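GRAS family transcription factor containing protein, expressed (PDB 5HYZ) is the GRAS domain of rice SCARECROW-LIKE 7, a homodimeric, DNA-binding, probable transcription factor involved in development and resistance to abiotic stress. Local coordinates at residues 189-192 and 193-196; 226-229 and 230-233. One frame throughout, in Å; residues are numbered along the deposited sequence.

Contact 1. Residues 189-192 and 193-196; sequences ELNK and SDFL
Asp-194 folds its carboxylate back over the backbone of Leu-190 and Asn-191. Its CB lies 3.3 Å from Asn-191 O, the carbonyl that also takes the backbone N of Asp-194, 2.9 Å away. From there CG stands beside its own backbone N (chi1 -63°), a turn that brings the carboxylate over the peptide joining Leu-190 to Asn-191. OD2 accepts the N-H of Asn-191 at 2.8 Å in a nearly straight bond, and the donor sits 36° above the carboxylate plane. The same oxygen rests on Leu-190 CA at 3.3 Å. It also faces a water that lies within bonding distance of Glu-189 O. The other oxygen, OD1, meets a second water, which reaches Asn-191 OD1 weakly, and forms a long, weak ion pair with Arg-185. The pattern resembles one half of a capping box, though the turn that follows is too short to be a regular helix: the aspartate accepts the N-H three positions earlier, without a return bond from the Asn-191 side chain to Asp-194 N. It lies in the loop that crosses from edge strand 177-182 back to strand 202-208 in the Rossmann-like core. The turn continues with Phe-195 N bonded to Lys-192 O at 3.0 Å and Leu-196 N to Ser-193 O. The ring of Phe-195, whose CG also stands beside its own backbone N, lies along the turn, with Asn-191 O near the ring plane, 3.3 Å from CD1. Lys-192 O meets the same ring at its edge, in plane. Farther along, CZ touches Leu-190 CD1 at 4.0 Å, the two side chains crossing at about a right angle. Leu-183 packs against both. Arg-224 of helix 220-231 holds Leu-190 O.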
loop_
_atom_site.group_PDB
_atom_site.type_symbol
_atom_site.label_atom_id
_atom_site.label_comp_id
_atom_site.label_asym_id
_atom_site.label_seq_id
_atom_site.Cartn_x
_atom_site.Cartn_y
_atom_site.Cartn_z
ATOM N N GLU A 189 10.300 33.445 -10.155
ATOM C CA GLU A 189 11.611 34.023 -10.334
ATOM C C GLU A 189 12.668 33.115 -10.898
ATOM O O GLU A 189 13.773 33.556 -11.156
ATOM C CB GLU A 189 12.141 34.511 -9.016
ATOM C CG GLU A 189 11.236 35.479 -8.355
ATOM C CD GLU A 189 11.897 36.059 -7.131
ATOM O OE1 GLU A 189 12.942 35.488 -6.666
ATOM O OE2 GLU A 189 11.399 37.090 -6.642
ATOM N N LEU A 190 12.366 31.827 -11.056
ATOM C CA LEU A 190 13.377 30.883 -11.521
ATOM C C LEU A 190 13.580 31.014 -13.050
ATOM O O LEU A 190 12.655 31.378 -13.792
ATOM C CB LEU A 190 12.912 29.426 -11.163
ATOM C CG LEU A 190 12.714 29.238 -9.665
ATOM C CD1 LEU A 190 12.272 27.772 -9.445
ATOM C CD2 LEU A 190 14.036 29.451 -8.880
ATOM N N ASN A 191 14.762 30.641 -13.509
ATOM C CA ASN A 191 15.132 30.620 -14.937
ATOM C C ASN A 191 15.757 29.285 -15.262
ATOM O O ASN A 191 16.147 28.563 -14.343
ATOM C CB ASN A 191 16.181 31.708 -15.256
ATOM C CG ASN A 191 15.691 33.060 -14.877
ATOM O OD1 ASN A 191 16.294 33.757 -14.042
ATOM N ND2 ASN A 191 14.546 33.430 -15.440
ATOM N N LYS A 192 15.906 29.007 -16.557
ATOM C CA LYS A 192 16.515 27.743 -16.980
ATOM C C LYS A 192 17.849 27.495 -16.286
ATOM O O LYS A 192 18.170 26.362 -15.838
ATOM C CB LYS A 192 16.743 27.739 -18.480
ATOM C CG LYS A 192 17.510 26.526 -18.968
ATOM C CD LYS A 192 17.527 26.488 -20.489
ATOM C CE LYS A 192 18.507 25.427 -21.009
ATOM N NZ LYS A 192 18.820 25.754 -22.462
ATOM N N SER A 193 18.671 28.540 -16.131
ATOM C CA SER A 193 19.986 28.258 -15.614
ATOM C C SER A 193 19.939 27.750 -14.155
ATOM O O SER A 193 20.883 27.122 -13.688
ATOM C CB SER A 193 20.890 29.515 -15.695
ATOM O OG SER A 193 20.305 30.509 -14.913
ATOM N N ASP A 194 18.861 28.061 -13.436
ATOM C CA ASP A 194 18.725 27.625 -12.033
ATOM C C ASP A 194 18.619 26.131 -11.880
ATOM O O ASP A 194 18.928 25.593 -10.821
ATOM C CB ASP A 194 17.519 28.254 -11.360
ATOM C CG ASP A 194 17.632 29.768 -11.279
ATOM O OD1 ASP A 194 18.771 30.246 -11.059
ATOM O OD2 ASP A 194 16.620 30.467 -11.489
ATOM N N PHE A 195 18.235 25.446 -12.963
ATOM C CA PHE A 195 18.068 23.991 -12.841
ATOM C C PHE A 195 19.349 23.220 -13.106
ATOM O O PHE A 195 19.383 22.003 -12.878
ATOM C CB PHE A 195 16.926 23.567 -13.796
ATOM C CG PHE A 195 15.619 24.166 -13.378
ATOM C CD1 PHE A 195 15.266 25.486 -13.719
ATOM C CD2 PHE A 195 14.769 23.451 -12.545
ATOM C CE1 PHE A 195 14.039 26.020 -13.263
ATOM C CE2 PHE A 195 13.599 23.967 -12.083
ATOM C CZ PHE A 195 13.211 25.259 -12.417
ATOM N N LEU A 196 20.400 23.912 -13.593
ATOM C CA LEU A 196 21.725 23.298 -13.760
ATOM C C LEU A 196 21.654 21.999 -14.596
ATOM O O LEU A 196 22.252 20.973 -14.255
ATOM C CB LEU A 196 22.366 23.034 -12.384
ATOM C CG LEU A 196 22.512 24.323 -11.573
ATOM C CD1 LEU A 196 22.876 23.949 -10.120
ATOM C CD2 LEU A 196 23.680 25.124 -12.174
HETATM O O HOH W 1 16.603 33.164 -11.211
HETATM O O HOH W 2 19.172 32.592 -12.673
#

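Contact 2. Residues 226-229 and 230-233; sequences LRLA and KSLS
Ser-231 turns its hydroxyl back along the helix to Leu-228 O, and the tight part of the contact gathers round that carbonyl. OG lies between the backbone N and the carbonyl carbon (chi1 76°) and donates to Leu-228 O over 2.7 Å. The backbone N of Ser-231 bonds chiefly to Arg-227 O at 2.9 Å, with a weak second bond to Leu-228 O. Leu-232 closes in too, bringing CG to 3.4 Å from Leu-228 O and CB to 3.3 Å from Ala-229 O. Its backbone N bonds to Ala-229 O, three residues back instead of four, and Ser-233 N does likewise with Lys-230 O before its positive phi breaks the helical path. The solvent side is looser. Arg-227 stretches away from the following turn. Lys-230 N bonds to Leu-226 O at 2.9 Å, but of its side chain CB alone comes near the preceding turn, 3.5 Å from the same oxygen; the bent chain carries NZ off to Gly-322 O. Inward, Leu-226 and Ala-229 lie on Phe-207 and Val-205 of strand 202-208. This is the C-terminal end of the helix in a beta-alpha-beta unit, 202-208, 220-231 and 236-242, of a Rossmann-like fold.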
loop_
_atom_site.group_PDB
_atom_site.type_symbol
_atom_site.label_atom_id
_atom_site.label_comp_id
_atom_site.label_asym_id
_atom_site.label_seq_id
_atom_site.Cartn_x
_atom_site.Cartn_y
_atom_site.Cartn_z
ATOM N N LEU A 226 5.383 26.375 -17.795
ATOM C CA LEU A 226 5.403 25.386 -18.918
ATOM C C LEU A 226 6.480 25.737 -19.928
ATOM O O LEU A 226 7.159 24.863 -20.451
ATOM C CB LEU A 226 4.056 25.278 -19.618
ATOM C CG LEU A 226 2.984 24.642 -18.748
ATOM C CD1 LEU A 226 1.627 24.594 -19.470
ATOM C CD2 LEU A 226 3.417 23.204 -18.329
ATOM N N ARG A 227 6.693 27.032 -20.194
ATOM C CA ARG A 227 7.821 27.400 -21.061
ATOM C C ARG A 227 9.145 27.083 -20.439
ATOM O O ARG A 227 10.080 26.641 -21.104
ATOM C CB ARG A 227 7.749 28.914 -21.409
ATOM C CG ARG A 227 6.605 29.192 -22.399
ATOM C CD ARG A 227 6.533 30.728 -22.588
ATOM N NE ARG A 227 5.647 31.118 -23.676
ATOM C CZ ARG A 227 5.486 32.405 -24.042
ATOM N NH1 ARG A 227 6.133 33.384 -23.371
ATOM N NH2 ARG A 227 4.676 32.734 -25.060
ATOM N N LEU A 228 9.232 27.287 -19.141
ATOM C CA LEU A 228 10.425 26.953 -18.427
ATOM C C LEU A 228 10.692 25.448 -18.519
ATOM O O LEU A 228 11.792 25.019 -18.784
ATOM C CB LEU A 228 10.271 27.407 -16.986
ATOM C CG LEU A 228 11.354 27.113 -16.003
ATOM C CD1 LEU A 228 12.651 27.833 -16.453
ATOM C CD2 LEU A 228 10.947 27.634 -14.621
ATOM N N ALA A 229 9.655 24.647 -18.297
ATOM C CA ALA A 229 9.824 23.186 -18.437
ATOM C C ALA A 229 10.302 22.781 -19.857
ATOM O O ALA A 229 11.262 21.997 -20.045
ATOM C CB ALA A 229 8.507 22.493 -18.129
ATOM N N LYS A 230 9.671 23.375 -20.871
ATOM C CA LYS A 230 9.990 23.060 -22.258
ATOM C C LYS A 230 11.420 23.417 -22.556
ATOM O O LYS A 230 12.108 22.722 -23.300
ATOM C CB LYS A 230 9.003 23.825 -23.209
ATOM C CG LYS A 230 9.128 23.531 -24.740
ATOM C CD LYS A 230 8.531 22.150 -25.135
ATOM C CE LYS A 230 8.542 21.825 -26.670
ATOM N NZ LYS A 230 8.117 20.341 -26.954
ATOM N N SER A 231 11.904 24.487 -21.949
ATOM C CA SER A 231 13.283 24.928 -22.224
ATOM C C SER A 231 14.322 23.946 -21.695
ATOM O O SER A 231 15.505 23.993 -22.069
ATOM C CB SER A 231 13.527 26.306 -21.622
ATOM O OG SER A 231 13.713 26.281 -20.206
ATOM N N LEU A 232 13.900 23.016 -20.819
ATOM C CA LEU A 232 14.843 22.021 -20.315
ATOM C C LEU A 232 15.009 20.825 -21.250
ATOM O O LEU A 232 15.735 19.861 -20.959
ATOM C CB LEU A 232 14.373 21.552 -18.916
ATOM C CG LEU A 232 14.136 22.668 -17.902
ATOM C CD1 LEU A 232 13.778 22.047 -16.525
ATOM C CD2 LEU A 232 15.399 23.581 -17.733
ATOM N N SER A 233 14.339 20.910 -22.375
ATOM C CA SER A 233 14.231 19.884 -23.411
ATOM C C SER A 233 13.918 18.492 -22.807
ATOM O O SER A 233 14.650 17.537 -23.045
ATOM C CB SER A 233 15.509 19.767 -24.236
ATOM O OG SER A 233 15.734 20.971 -24.925
#

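Overall arrangement
The two contacts follow in series along the chain, with centres about 10 Å apart; in sequence, strand 202-208 comes between them. Contact 1 belongs to the loop entering that strand; contact 2 ends helix 220-231, which leads on to the parallel neighbour 236-242. They touch directly: Leu-228 CD2 packs 3.7 Å from Phe-195 CE1, CD1 of the same leucine lies 3.5 Å from Lys-192 N, and Lys-192 CE reaches 3.5 Å from Ser-231 O. The loop lies along the Leu-228 flank of the helix, next to the flank that Leu-226 and Ala-229 turn to the sheet, joining the end of the predicted second leucine repeat, and the residues just after it, to the predicted PFYRE region within one GRAS domain.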